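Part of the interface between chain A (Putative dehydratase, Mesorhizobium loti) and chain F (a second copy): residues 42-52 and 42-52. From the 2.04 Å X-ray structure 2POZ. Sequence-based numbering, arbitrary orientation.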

ATOM      1  N   GLY A  42      -0.593  18.574 -34.459  1.00 12.69           N
ATOM      2  CA  GLY A  42       0.510  18.711 -33.532  1.00 14.11           C
ATOM      3  C   GLY A  42       1.797  18.765 -34.334  1.00 14.61           C
ATOM      4  O   GLY A  42       1.766  18.919 -35.556  1.00 14.60           O
ATOM      5  N   VAL A  43       2.928  18.625 -33.660  1.00 13.93           N
ATOM      6  CA  VAL A  43       4.216  18.680 -34.335  1.00 14.39           C
ATOM      7  C   VAL A  43       4.884  17.310 -34.437  1.00 14.49           C
ATOM      8  O   VAL A  43       5.232  16.704 -33.422  1.00 12.01           O
ATOM      9  CB  VAL A  43       5.155  19.658 -33.599  1.00 14.64           C
ATOM     10  CG1 VAL A  43       6.485  19.765 -34.331  1.00 16.59           C
ATOM     11  CG2 VAL A  43       4.490  21.020 -33.498  1.00 14.37           C
ATOM     12  N   GLY A  44       5.063  16.827 -35.666  1.00 13.30           N
ATOM     13  CA  GLY A  44       5.690  15.526 -35.869  1.00 12.92           C
ATOM     14  C   GLY A  44       5.180  14.744 -37.079  1.00 12.99           C
ATOM     15  O   GLY A  44       5.440  13.546 -37.210  1.00 11.82           O
ATOM     16  N   GLY A  45       4.443  15.407 -37.963  1.00 11.74           N
ATOM     17  CA  GLY A  45       3.927  14.723 -39.143  1.00 10.70           C
ATOM     18  C   GLY A  45       5.044  14.125 -39.980  1.00 12.20           C
ATOM     19  O   GLY A  45       4.940  12.986 -40.452  1.00 13.46           O
ATOM     20  N   THR A  46       6.121  14.887 -40.162  1.00 10.02           N
ATOM     21  CA  THR A  46       7.260  14.417 -40.940  1.00 11.46           C
ATOM     22  C   THR A  46       7.964  13.290 -40.198  1.00 11.49           C
ATOM     23  O   THR A  46       8.528  12.384 -40.817  1.00 13.17           O
ATOM     24  CB  THR A  46       8.274  15.544 -41.200  1.00 11.74           C
ATOM     25  OG1 THR A  46       7.579  16.720 -41.641  1.00 11.35           O
ATOM     26  CG2 THR A  46       9.268  15.115 -42.291  1.00 10.80           C
ATOM     27  N   ALA A  47       7.937  13.350 -38.870  1.00  9.44           N
ATOM     28  CA  ALA A  47       8.556  12.306 -38.064  1.00  8.88           C
ATOM     29  C   ALA A  47       7.789  11.002 -38.287  1.00  9.50           C
ATOM     30  O   ALA A  47       8.388   9.930 -38.451  1.00 10.56           O
ATOM     31  CB  ALA A  47       8.533  12.697 -36.581  1.00  4.67           C
ATOM     32  N   ALA A  48       6.463  11.098 -38.309  1.00  9.53           N
ATOM     33  CA  ALA A  48       5.625   9.925 -38.531  1.00 10.51           C
ATOM     34  C   ALA A  48       5.896   9.344 -39.925  1.00 11.47           C
ATOM     35  O   ALA A  48       6.013   8.128 -40.093  1.00 10.40           O
ATOM     36  CB  ALA A  48       4.163  10.294 -38.386  1.00  9.97           C
ATOM     37  N   ALA A  49       5.993  10.214 -40.926  1.00  9.79           N
ATOM     38  CA  ALA A  49       6.280   9.757 -42.288  1.00 10.40           C
ATOM     39  C   ALA A  49       7.639   9.047 -42.315  1.00  9.03           C
ATOM     40  O   ALA A  49       7.788   7.993 -42.931  1.00 10.98           O
ATOM     41  CB  ALA A  49       6.295  10.945 -43.254  1.00 10.58           C
ATOM     42  N   GLY A  50       8.625   9.641 -41.645  1.00  9.50           N
ATOM     43  CA  GLY A  50       9.952   9.051 -41.592  1.00  9.29           C
ATOM     44  C   GLY A  50       9.962   7.689 -40.909  1.00 12.22           C
ATOM     45  O   GLY A  50      10.680   6.772 -41.329  1.00 11.26           O
HETATM   46  N   MSE A  51       9.160   7.549 -39.858  1.00 11.79           N
HETATM   47  CA  MSE A  51       9.095   6.291 -39.119  1.00 13.24           C
HETATM   48  C   MSE A  51       8.514   5.175 -39.971  1.00 12.37           C
HETATM   49  O   MSE A  51       9.032   4.066 -39.978  1.00 11.76           O
HETATM   50  CB  MSE A  51       8.260   6.438 -37.847  1.00 14.76           C
HETATM   51  CG  MSE A  51       8.210   5.159 -37.009  1.00 20.35           C
HETATM   52 SE   MSE A  51       9.967   4.580 -36.384  1.00 30.62          SE
HETATM   53  CE  MSE A  51      10.575   3.543 -37.876  1.00 35.28           C
ATOM     54  N   ILE A  52       7.434   5.459 -40.687  1.00 12.56           N
ATOM     55  CA  ILE A  52       6.841   4.438 -41.532  1.00 11.95           C
ATOM     56  C   ILE A  52       7.874   3.992 -42.567  1.00 13.28           C
ATOM     57  O   ILE A  52       8.000   2.802 -42.855  1.00 13.59           O
ATOM     58  CB  ILE A  52       5.576   4.955 -42.226  1.00 11.05           C
ATOM     59  CG1 ILE A  52       4.527   5.312 -41.160  1.00 11.60           C
ATOM     60  CG2 ILE A  52       5.024   3.882 -43.190  1.00  8.77           C
ATOM     61  CD1 ILE A  52       3.258   5.909 -41.734  1.00 11.33           C
TER
ATOM     62  N   GLY F  42      18.969   1.414 -34.075  1.00 14.23           N
ATOM     63  CA  GLY F  42      17.583   1.004 -33.991  1.00 14.98           C
ATOM     64  C   GLY F  42      16.846   1.560 -35.194  1.00 15.49           C
ATOM     65  O   GLY F  42      17.472   2.086 -36.115  1.00 15.78           O
ATOM     66  N   VAL F  43      15.521   1.469 -35.189  1.00 15.09           N
ATOM     67  CA  VAL F  43      14.732   1.949 -36.314  1.00 12.52           C
ATOM     68  C   VAL F  43      14.064   3.289 -36.033  1.00 14.26           C
ATOM     69  O   VAL F  43      13.264   3.406 -35.108  1.00 13.57           O
ATOM     70  CB  VAL F  43      13.654   0.913 -36.686  1.00 14.24           C
ATOM     71  CG1 VAL F  43      12.875   1.377 -37.906  1.00 13.61           C
ATOM     72  CG2 VAL F  43      14.321  -0.442 -36.972  1.00 13.65           C
ATOM     73  N   GLY F  44      14.391   4.302 -36.833  1.00 13.80           N
ATOM     74  CA  GLY F  44      13.783   5.607 -36.636  1.00 13.30           C
ATOM     75  C   GLY F  44      14.668   6.821 -36.853  1.00 13.09           C
ATOM     76  O   GLY F  44      14.306   7.925 -36.445  1.00 14.01           O
ATOM     77  N   GLY F  45      15.821   6.629 -37.485  1.00 11.36           N
ATOM     78  CA  GLY F  45      16.710   7.750 -37.731  1.00 10.14           C
ATOM     79  C   GLY F  45      16.033   8.824 -38.563  1.00 11.66           C
ATOM     80  O   GLY F  45      16.177  10.022 -38.288  1.00 11.80           O
ATOM     81  N   THR F  46      15.290   8.405 -39.585  1.00 10.90           N
ATOM     82  CA  THR F  46      14.595   9.352 -40.449  1.00  9.57           C
ATOM     83  C   THR F  46      13.475  10.052 -39.665  1.00 11.43           C
ATOM     84  O   THR F  46      13.197  11.235 -39.886  1.00  9.61           O
ATOM     85  CB  THR F  46      14.018   8.644 -41.690  1.00  9.32           C
ATOM     86  OG1 THR F  46      15.026   7.793 -42.255  1.00 10.58           O
ATOM     87  CG2 THR F  46      13.599   9.674 -42.751  1.00  8.30           C
ATOM     88  N   ALA F  47      12.845   9.327 -38.743  1.00  9.66           N
ATOM     89  CA  ALA F  47      11.789   9.916 -37.922  1.00 10.20           C
ATOM     90  C   ALA F  47      12.380  11.020 -37.042  1.00 10.41           C
ATOM     91  O   ALA F  47      11.763  12.070 -36.844  1.00 11.53           O
ATOM     92  CB  ALA F  47      11.142   8.846 -37.053  1.00  7.87           C
ATOM     93  N   ALA F  48      13.575  10.775 -36.506  1.00 11.23           N
ATOM     94  CA  ALA F  48      14.240  11.760 -35.661  1.00  9.77           C
ATOM     95  C   ALA F  48      14.560  13.020 -36.460  1.00 10.06           C
ATOM     96  O   ALA F  48      14.345  14.139 -35.984  1.00  8.94           O
ATOM     97  CB  ALA F  48      15.529  11.170 -35.067  1.00 10.53           C
ATOM     98  N   ALA F  49      15.078  12.836 -37.674  1.00  8.31           N
ATOM     99  CA  ALA F  49      15.418  13.964 -38.533  1.00  9.74           C
ATOM    100  C   ALA F  49      14.151  14.747 -38.855  1.00  9.87           C
ATOM    101  O   ALA F  49      14.142  15.972 -38.812  1.00  8.28           O
ATOM    102  CB  ALA F  49      16.077  13.470 -39.832  1.00  9.86           C
ATOM    103  N   GLY F  50      13.083  14.025 -39.174  1.00 10.77           N
ATOM    104  CA  GLY F  50      11.825  14.674 -39.489  1.00  9.73           C
ATOM    105  C   GLY F  50      11.293  15.447 -38.300  1.00 10.78           C
ATOM    106  O   GLY F  50      10.673  16.503 -38.462  1.00 11.59           O
HETATM  107  N   MSE F  51      11.531  14.937 -37.096  1.00 11.17           N
HETATM  108  CA  MSE F  51      11.042  15.622 -35.906  1.00 11.08           C
HETATM  109  C   MSE F  51      11.792  16.933 -35.701  1.00 10.28           C
HETATM  110  O   MSE F  51      11.185  17.957 -35.415  1.00  9.43           O
HETATM  111  CB  MSE F  51      11.181  14.749 -34.655  1.00 14.21           C
HETATM  112  CG  MSE F  51      10.652  15.427 -33.391  1.00 17.20           C
HETATM  113 SE   MSE F  51       8.721  15.834 -33.408  1.00 30.39          SE
HETATM  114  CE  MSE F  51       8.674  17.387 -34.533  1.00 32.62           C
ATOM    115  N   ILE F  52      13.113  16.903 -35.845  1.00  8.77           N
ATOM    116  CA  ILE F  52      13.890  18.117 -35.677  1.00  9.27           C
ATOM    117  C   ILE F  52      13.423  19.151 -36.711  1.00 10.83           C
ATOM    118  O   ILE F  52      13.352  20.348 -36.415  1.00 10.91           O
ATOM    119  CB  ILE F  52      15.396  17.842 -35.825  1.00  8.83           C
ATOM    120  CG1 ILE F  52      15.846  16.857 -34.737  1.00  8.62           C
ATOM    121  CG2 ILE F  52      16.176  19.141 -35.681  1.00  8.80           C
ATOM    122  CD1 ILE F  52      17.343  16.551 -34.750  1.00  8.35           C
TER

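The opening turns of the same helix from two copies of the protein pack nearly antiparallel, their axes approaching to 6.9 Å, and no hydrogen bond crosses between them; close packing does the work, burying 474 Å² in all. Such proximity demands small residues. At the centre the CA atoms of A47(A) and A47(F) lie 4.0 Å apart, and each CA makes a CA-H...O contact with the other's carbonyl, CA to O 3.4 Å in both directions. A47(F) CB rests 3.3 Å from A47(A) O. One turn on, G50 permits the approach. A CB on G50(A) would point toward the partner and clash at 2.8 Å with T46(F) O. T46(A), with chi1 m, sets CB 3.8 Å from G50(F) O, while its OG1 hydrogen-bonds elsewhere in the structure.

The long side chain here is M51, a selenomethionine. Its CA-to-CB bond points sideways, but chi1 t, chi2 p and chi3 m bring its end nearer the partner, so that M51(A) CE reaches V43(F) CG1 at 3.2 Å, while M51(A) CB lies 3.8 Å from A47(F) CB. V43, with chi1 t, turns CG1 to that methyl; CG2 stands farther off. M51(A) SE is 4.0 Å from CA of G44(F), the N-cap, where a CB would be jammed against the preceding carbonyl O, which by itself calls for glycine.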